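Local atomic coordinates of insecticidal crystal protein Cry35Ab1 (PDB entry 4JP0), a protein that forms one half of a two-protein insecticidal toxin that, together with Cry34Ab1, kills larvae of the western corn rootworm, with the midgut epithelium the probable target. Residues H13-Y18 with V30-K35; V109-T114 with P131-N136. All blocks are in the same frame, centred on the assembly; numbering follows the deposited sequence.

Contact 1: H13-Y18 with V30-K35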
ATOM      1  N   HIS A  13       0.321  35.701  -8.692  1.00 12.99           N
ATOM      2  CA  HIS A  13       1.397  36.701  -8.668  1.00 14.32           C
ATOM      3  C   HIS A  13       0.958  38.044  -9.238  1.00 14.28           C
ATOM      4  O   HIS A  13       1.257  39.078  -8.653  1.00 14.59           O
ATOM      5  CB  HIS A  13       2.600  36.170  -9.454  1.00 13.88           C
ATOM      6  CG  HIS A  13       3.716  37.163  -9.646  1.00 16.42           C
ATOM      7  ND1 HIS A  13       4.615  37.479  -8.652  1.00 17.36           N
ATOM      8  CD2 HIS A  13       4.142  37.813 -10.749  1.00 19.39           C
ATOM      9  CE1 HIS A  13       5.529  38.308  -9.122  1.00 21.05           C
ATOM     10  NE2 HIS A  13       5.253  38.544 -10.388  1.00 21.14           N
ATOM     11  N   ALA A  14       0.246  38.026 -10.364  1.00 13.70           N
ATOM     12  CA  ALA A  14      -0.151  39.279 -11.028  1.00 13.58           C
ATOM     13  C   ALA A  14      -1.226  40.059 -10.284  1.00 13.75           C
ATOM     14  O   ALA A  14      -1.103  41.261 -10.138  1.00 14.64           O
ATOM     15  CB  ALA A  14      -0.663  39.038 -12.462  1.00 13.57           C
ATOM     16  N   ASN A  15      -2.270  39.378  -9.832  1.00 12.96           N
ATOM     17  CA  ASN A  15      -3.451  40.091  -9.334  1.00 13.50           C
ATOM     18  C   ASN A  15      -3.755  39.959  -7.843  1.00 14.37           C
ATOM     19  O   ASN A  15      -4.676  40.599  -7.333  1.00 13.33           O
ATOM     20  CB  ASN A  15      -4.657  39.720 -10.197  1.00 14.04           C
ATOM     21  CG  ASN A  15      -5.121  38.278 -10.008  1.00 13.50           C
ATOM     22  OD1 ASN A  15      -4.992  37.668  -8.933  1.00 13.99           O
ATOM     23  ND2 ASN A  15      -5.740  37.747 -11.044  1.00 14.24           N
ATOM     24  N   GLY A  16      -3.003  39.092  -7.171  1.00 13.60           N
ATOM     25  CA  GLY A  16      -3.064  38.954  -5.712  1.00 13.79           C
ATOM     26  C   GLY A  16      -4.318  38.278  -5.163  1.00 14.07           C
ATOM     27  O   GLY A  16      -4.537  38.249  -3.936  1.00 14.65           O
ATOM     28  N   LEU A  17      -5.123  37.714  -6.057  1.00 13.58           N
ATOM     29  CA  LEU A  17      -6.359  37.004  -5.696  1.00 12.86           C
ATOM     30  C   LEU A  17      -6.085  35.568  -5.326  1.00 13.58           C
ATOM     31  O   LEU A  17      -5.059  35.032  -5.742  1.00 12.13           O
ATOM     32  CB  LEU A  17      -7.349  37.108  -6.848  1.00 14.21           C
ATOM     33  CG  LEU A  17      -7.753  38.538  -7.254  1.00 12.90           C
ATOM     34  CD1 LEU A  17      -8.775  38.414  -8.388  1.00 14.87           C
ATOM     35  CD2 LEU A  17      -8.331  39.303  -6.040  1.00 16.94           C
ATOM     36  N   TYR A  18      -6.954  34.967  -4.498  1.00 13.52           N
ATOM     37  CA  TYR A  18      -6.751  33.592  -4.025  1.00 13.56           C
ATOM     38  C   TYR A  18      -7.699  32.577  -4.660  1.00 13.68           C
ATOM     39  O   TYR A  18      -8.905  32.827  -4.792  1.00 12.84           O
ATOM     40  CB  TYR A  18      -6.951  33.538  -2.514  1.00 14.05           C
ATOM     41  CG  TYR A  18      -5.818  34.239  -1.774  1.00 14.00           C
ATOM     42  CD1 TYR A  18      -5.731  35.632  -1.713  1.00 14.18           C
ATOM     43  CD2 TYR A  18      -4.849  33.504  -1.123  1.00 14.40           C
ATOM     44  CE1 TYR A  18      -4.659  36.279  -1.012  1.00 13.58           C
ATOM     45  CE2 TYR A  18      -3.786  34.130  -0.423  1.00 15.56           C
ATOM     46  CZ  TYR A  18      -3.709  35.517  -0.385  1.00 14.79           C
ATOM     47  OH  TYR A  18      -2.668  36.120   0.291  1.00 17.06           O
ATOM     48  N   VAL A  30     -13.604  26.420  -9.304  1.00 13.01           N
ATOM     49  CA  VAL A  30     -12.567  27.173  -8.620  1.00 13.65           C
ATOM     50  C   VAL A  30     -12.473  28.555  -9.275  1.00 14.00           C
ATOM     51  O   VAL A  30     -12.397  28.661 -10.495  1.00 13.69           O
ATOM     52  CB  VAL A  30     -11.205  26.479  -8.741  1.00 13.47           C
ATOM     53  CG1 VAL A  30     -10.117  27.317  -8.028  1.00 15.05           C
ATOM     54  CG2 VAL A  30     -11.281  25.094  -8.138  1.00 15.13           C
ATOM     55  N   SER A  31     -12.504  29.602  -8.464  1.00 13.35           N
ATOM     56  CA  SER A  31     -12.390  30.982  -8.953  1.00 14.16           C
ATOM     57  C   SER A  31     -11.288  31.707  -8.199  1.00 13.09           C
ATOM     58  O   SER A  31     -10.605  31.119  -7.386  1.00 11.66           O
ATOM     59  CB  SER A  31     -13.697  31.748  -8.714  1.00 14.62           C
ATOM     60  OG  SER A  31     -14.004  31.700  -7.292  1.00 16.14           O
ATOM     61  N   LEU A  32     -11.141  32.996  -8.455  1.00 13.24           N
ATOM     62  CA  LEU A  32     -10.168  33.807  -7.740  1.00 13.83           C
ATOM     63  C   LEU A  32     -10.902  34.876  -6.964  1.00 14.96           C
ATOM     64  O   LEU A  32     -11.647  35.672  -7.550  1.00 15.15           O
ATOM     65  CB  LEU A  32      -9.158  34.457  -8.708  1.00 15.20           C
ATOM     66  CG  LEU A  32      -8.208  33.471  -9.413  1.00 15.61           C
ATOM     67  CD1 LEU A  32      -7.251  34.163 -10.429  1.00 15.38           C
ATOM     68  CD2 LEU A  32      -7.406  32.690  -8.349  1.00 15.81           C
ATOM     69  N   MET A  33     -10.620  34.961  -5.660  1.00 14.20           N
ATOM     70  CA  MET A  33     -11.339  35.895  -4.783  1.00 15.68           C
ATOM     71  C   MET A  33     -10.357  36.769  -4.052  1.00 16.36           C
ATOM     72  O   MET A  33      -9.241  36.320  -3.749  1.00 14.34           O
ATOM     73  CB  MET A  33     -12.131  35.120  -3.710  1.00 16.03           C
ATOM     74  CG  MET A  33     -13.323  34.335  -4.272  1.00 18.44           C
ATOM     75  SD  MET A  33     -14.598  35.484  -4.892  1.00 22.86           S
ATOM     76  CE  MET A  33     -14.997  36.293  -3.344  1.00 25.07           C
ATOM     77  N   ASN A  34     -10.799  37.987  -3.705  1.00 17.81           N
ATOM     78  CA  ASN A  34     -10.007  38.883  -2.864  1.00 19.44           C
ATOM     79  C   ASN A  34     -10.204  38.463  -1.405  1.00 20.94           C
ATOM     80  O   ASN A  34     -11.337  38.232  -0.980  1.00 20.31           O
ATOM     81  CB  ASN A  34     -10.431  40.337  -3.049  1.00 20.23           C
ATOM     82  CG  ASN A  34      -9.512  41.294  -2.323  1.00 21.46           C
ATOM     83  OD1 ASN A  34      -9.276  41.154  -1.137  1.00 22.25           O
ATOM     84  ND2 ASN A  34      -8.965  42.258  -3.048  1.00 24.08           N
ATOM     85  N   LYS A  35      -9.120  38.344  -0.646  1.00 22.13           N
ATOM     86  CA  LYS A  35      -9.247  37.789   0.701  1.00 26.44           C
ATOM     87  C   LYS A  35     -10.021  38.691   1.616  1.00 27.95           C
ATOM     88  O   LYS A  35     -10.417  38.262   2.701  1.00 29.08           O
ATOM     89  CB  LYS A  35      -7.900  37.365   1.315  1.00 26.05           C
ATOM     90  CG  LYS A  35      -6.934  38.503   1.591  1.00 28.47           C
ATOM     91  CD  LYS A  35      -5.508  37.914   1.782  1.00 29.59           C
ATOM     92  CE  LYS A  35      -4.445  38.978   2.002  1.00 33.63           C
ATOM     93  NZ  LYS A  35      -3.114  38.359   2.381  1.00 30.54           N
TER
HETATM   94  O   HOH W   1      -6.635  39.072  -2.173  1.00 18.51           O
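Y18 and M33 form an antiparallel hydrogen-bonded pair where the turn after strand 6-12 runs into strand 18-22 and meets strand 31-33, at the surface of the ricin B-type beta-trefoil domain. Y18 N gives a nearly straight bond (176°) to M33 O at 2.8 Å, and M33 N returns one to Y18 O at 2.9 Å. Before the pair, N15 OD1 accepts from L17 N in an Asx turn, and G16 follows N15 with a positive phi that a residue without a side chain adopts easily. L17 then packs across L32 at about a right angle, CB to CB 3.7 Å, while its CD2 lies 3.6 Å from N34 CA. Two branched apolar side chains suit this place, since L32 is buried. At the other end K35 reaches the tyrosine. Its chi1 (66°) sets CG between the backbone N and the carbonyl carbon; from there the extended chain carries CD to 3.3 Å from Y18 CE1, and NZ donates to Y18 OH at 3.1 Å. Methylene groups and an amine on one chain can serve both the ring and its hydroxyl. A water near the plane of the Y18 ring, at its edge, donates to G16 O and accepts from K35 N, bridging the backbones beyond the paired residues. The chemistry thus passes from apolar packing beside L32 to polar contacts at K35, and the lysine's charge would be expected to polarise the phenol oxygen that accepts from it.

Contact 2: V109-T114 with P131-N136; sequences VLTAGT and PNQQWN
Strand 109-112 runs past the short 3-10 turn at P131-N132 and strand 135-142, the touching parts 126° apart in direction, with T111 nearest Q133. A112 N donates to N132 O at 3.0 Å, and Q133 CA and T111 CA add CH...O contacts to L110 O and N132 O. W135 brings its indole NE1 to L110 O at 3.0 Å; the oxygen lies near the ring plane, whereas the donor stands 61° out of the carbonyl plane. The L110 side chain, with CG anti to the backbone N (chi1 -151°), lays CD2 over one face of the six-membered ring, 3.7 Å from its centre, a CH-pi contact. One leucine therefore meets the indole twice, by backbone and by branch. T111 and Q133 lie side by side: Q133 NE2 donates to T111 OG1 at 3.1 Å, and that hydroxyl donates to V109 O. The glutamine amide is gripped further by D125 O and S127 N. A water bridges N132 OD1 and G113 O. Small A112 suits the place beside W135, its CB 4.3 Å from CH2. Strand 121-124 pairs with 109-112; its I121 and I102 of strand 99-104 pack on both L110 and W135, and strand 6-12 adds I10 and N12 on W135.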
ATOM      1  N   VAL A 109      -1.318  25.278 -18.310  1.00 14.38           N
ATOM      2  CA  VAL A 109      -0.944  25.793 -17.003  1.00 14.07           C
ATOM      3  C   VAL A 109      -2.014  26.725 -16.481  1.00 14.38           C
ATOM      4  O   VAL A 109      -2.735  27.362 -17.253  1.00 13.50           O
ATOM      5  CB  VAL A 109       0.451  26.503 -17.028  1.00 13.76           C
ATOM      6  CG1 VAL A 109       1.593  25.567 -17.531  1.00 15.23           C
ATOM      7  CG2 VAL A 109       0.409  27.812 -17.905  1.00 14.54           C
ATOM      8  N   LEU A 110      -2.100  26.804 -15.156  1.00 14.11           N
ATOM      9  CA  LEU A 110      -3.080  27.649 -14.474  1.00 14.69           C
ATOM     10  C   LEU A 110      -2.817  29.113 -14.831  1.00 14.25           C
ATOM     11  O   LEU A 110      -1.692  29.617 -14.661  1.00 14.02           O
ATOM     12  CB  LEU A 110      -2.882  27.487 -12.971  1.00 15.76           C
ATOM     13  CG  LEU A 110      -4.071  27.679 -12.070  1.00 19.14           C
ATOM     14  CD1 LEU A 110      -5.077  26.555 -12.428  1.00 23.85           C
ATOM     15  CD2 LEU A 110      -3.654  27.649 -10.560  1.00 19.85           C
ATOM     16  N   THR A 111      -3.859  29.795 -15.296  1.00 13.98           N
ATOM     17  CA  THR A 111      -3.758  31.174 -15.760  1.00 14.40           C
ATOM     18  C   THR A 111      -4.914  32.062 -15.251  1.00 14.88           C
ATOM     19  O   THR A 111      -6.097  31.730 -15.430  1.00 16.50           O
ATOM     20  CB  THR A 111      -3.808  31.123 -17.272  1.00 14.80           C
ATOM     21  OG1 THR A 111      -2.755  30.254 -17.742  1.00 15.67           O
ATOM     22  CG2 THR A 111      -3.485  32.456 -17.877  1.00 15.24           C
ATOM     23  N   ALA A 112      -4.598  33.193 -14.627  1.00 14.19           N
ATOM     24  CA  ALA A 112      -5.633  34.123 -14.204  1.00 14.56           C
ATOM     25  C   ALA A 112      -6.102  34.960 -15.372  1.00 15.71           C
ATOM     26  O   ALA A 112      -5.285  35.494 -16.133  1.00 15.63           O
ATOM     27  CB  ALA A 112      -5.116  35.048 -13.082  1.00 14.32           C
ATOM     28  N   GLY A 113      -7.421  35.070 -15.511  1.00 15.48           N
ATOM     29  CA  GLY A 113      -8.035  35.958 -16.520  1.00 15.77           C
ATOM     30  C   GLY A 113      -7.776  37.399 -16.139  1.00 16.43           C
ATOM     31  O   GLY A 113      -7.511  37.695 -14.974  1.00 14.70           O
ATOM     32  N   THR A 114      -7.856  38.287 -17.128  1.00 17.22           N
ATOM     33  CA  THR A 114      -7.686  39.716 -16.933  1.00 19.03           C
ATOM     34  C   THR A 114      -8.882  40.503 -17.473  1.00 19.78           C
ATOM     35  O   THR A 114      -9.691  39.998 -18.268  1.00 18.71           O
ATOM     36  CB  THR A 114      -6.425  40.191 -17.680  1.00 20.20           C
ATOM     37  OG1 THR A 114      -6.580  40.008 -19.106  1.00 21.42           O
ATOM     38  CG2 THR A 114      -5.245  39.325 -17.317  1.00 19.19           C
ATOM     39  N   PRO A 131       3.041  36.954 -16.019  1.00 19.20           N
ATOM     40  CA  PRO A 131       2.889  37.032 -14.563  1.00 17.88           C
ATOM     41  C   PRO A 131       1.556  36.423 -14.134  1.00 16.21           C
ATOM     42  O   PRO A 131       1.444  36.020 -12.969  1.00 15.81           O
ATOM     43  CB  PRO A 131       2.943  38.545 -14.294  1.00 18.73           C
ATOM     44  CG  PRO A 131       2.530  39.145 -15.594  1.00 20.29           C
ATOM     45  CD  PRO A 131       3.203  38.281 -16.644  1.00 19.43           C
ATOM     46  N   ASN A 132       0.566  36.370 -15.041  1.00 15.06           N
ATOM     47  CA  ASN A 132      -0.725  35.756 -14.737  1.00 16.21           C
ATOM     48  C   ASN A 132      -0.688  34.213 -14.665  1.00 15.55           C
ATOM     49  O   ASN A 132      -1.655  33.572 -14.240  1.00 16.88           O
ATOM     50  CB  ASN A 132      -1.785  36.236 -15.726  1.00 17.08           C
ATOM     51  CG  ASN A 132      -2.211  37.696 -15.438  1.00 18.52           C
ATOM     52  OD1 ASN A 132      -2.955  37.951 -14.486  1.00 18.60           O
ATOM     53  ND2 ASN A 132      -1.701  38.638 -16.218  1.00 16.40           N
ATOM     54  N   GLN A 133       0.448  33.641 -15.006  1.00 14.72           N
ATOM     55  CA  GLN A 133       0.649  32.211 -14.920  1.00 13.66           C
ATOM     56  C   GLN A 133       1.593  31.875 -13.753  1.00 14.44           C
ATOM     57  O   GLN A 133       2.049  30.749 -13.620  1.00 13.28           O
ATOM     58  CB  GLN A 133       1.211  31.709 -16.266  1.00 14.97           C
ATOM     59  CG  GLN A 133       0.130  31.811 -17.379  1.00 14.64           C
ATOM     60  CD  GLN A 133       0.611  31.274 -18.708  1.00 15.54           C
ATOM     61  OE1 GLN A 133       1.807  31.215 -18.942  1.00 16.61           O
ATOM     62  NE2 GLN A 133      -0.319  30.824 -19.555  1.00 14.98           N
ATOM     63  N   GLN A 134       1.838  32.844 -12.867  1.00 14.60           N
ATOM     64  CA  GLN A 134       2.704  32.581 -11.722  1.00 14.93           C
ATOM     65  C   GLN A 134       1.867  32.608 -10.421  1.00 14.06           C
ATOM     66  O   GLN A 134       1.008  33.472 -10.247  1.00 12.60           O
ATOM     67  CB  GLN A 134       3.837  33.598 -11.608  1.00 15.85           C
ATOM     68  CG  GLN A 134       4.556  33.975 -12.922  1.00 21.39           C
ATOM     69  CD  GLN A 134       5.135  32.775 -13.614  1.00 25.50           C
ATOM     70  OE1 GLN A 134       5.843  31.990 -12.987  1.00 23.84           O
ATOM     71  NE2 GLN A 134       4.859  32.632 -14.923  1.00 27.34           N
ATOM     72  N   TRP A 135       2.185  31.704  -9.499  1.00 12.91           N
ATOM     73  CA  TRP A 135       1.373  31.463  -8.309  1.00 13.22           C
ATOM     74  C   TRP A 135       2.237  31.310  -7.069  1.00 14.26           C
ATOM     75  O   TRP A 135       3.342  30.766  -7.129  1.00 13.97           O
ATOM     76  CB  TRP A 135       0.551  30.164  -8.505  1.00 12.70           C
ATOM     77  CG  TRP A 135      -0.329  30.243  -9.721  1.00 12.72           C
ATOM     78  CD1 TRP A 135       0.014  29.960 -10.988  1.00 15.31           C
ATOM     79  CD2 TRP A 135      -1.643  30.805  -9.775  1.00 12.91           C
ATOM     80  NE1 TRP A 135      -1.017  30.254 -11.852  1.00 11.45           N
ATOM     81  CE2 TRP A 135      -2.056  30.777 -11.130  1.00 13.24           C
ATOM     82  CE3 TRP A 135      -2.544  31.255  -8.804  1.00 11.29           C
ATOM     83  CZ2 TRP A 135      -3.317  31.212 -11.547  1.00 13.88           C
ATOM     84  CZ3 TRP A 135      -3.815  31.679  -9.208  1.00 11.13           C
ATOM     85  CH2 TRP A 135      -4.191  31.657 -10.581  1.00 12.77           C
ATOM     86  N   ASN A 136       1.691  31.764  -5.940  1.00 14.79           N
ATOM     87  CA  ASN A 136       2.359  31.673  -4.670  1.00 15.15           C
ATOM     88  C   ASN A 136       1.616  30.729  -3.771  1.00 16.45           C
ATOM     89  O   ASN A 136       0.399  30.730  -3.779  1.00 12.77           O
ATOM     90  CB  ASN A 136       2.376  33.050  -4.028  1.00 15.39           C
ATOM     91  CG  ASN A 136       3.223  34.035  -4.832  1.00 18.49           C
ATOM     92  OD1 ASN A 136       4.357  33.717  -5.239  1.00 19.46           O
ATOM     93  ND2 ASN A 136       2.671  35.201  -5.100  1.00 19.54           N
TER
HETATM   94  O   HOH W   2       0.771  28.302 -13.860  1.00 15.09           O
HETATM   95  O   HOH W   3      -5.341  38.911 -13.672  1.00 17.59           O

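How the contacts relate
The two contacts lie side by side in the beta-trefoil domain, their centres about 9 Å apart and about 37 and 36 Å, respectively, from the centre of this long chain. They come in series: contact 1 closes before contact 2 opens. Strand 135-142 pairs with strand 6-12, so the turn 13-18 that follows 6-12 lies against 131-136, and H13 N probably bonds to Q134 O. A112 of contact 2 is one point of junction, its CB touching N15 ND2 at 3.4 Å and L32 CD1 at 3.5 Å. Early and late parts of the trefoil sequence are thereby brought together, consistent with a compact domain whose ends meet.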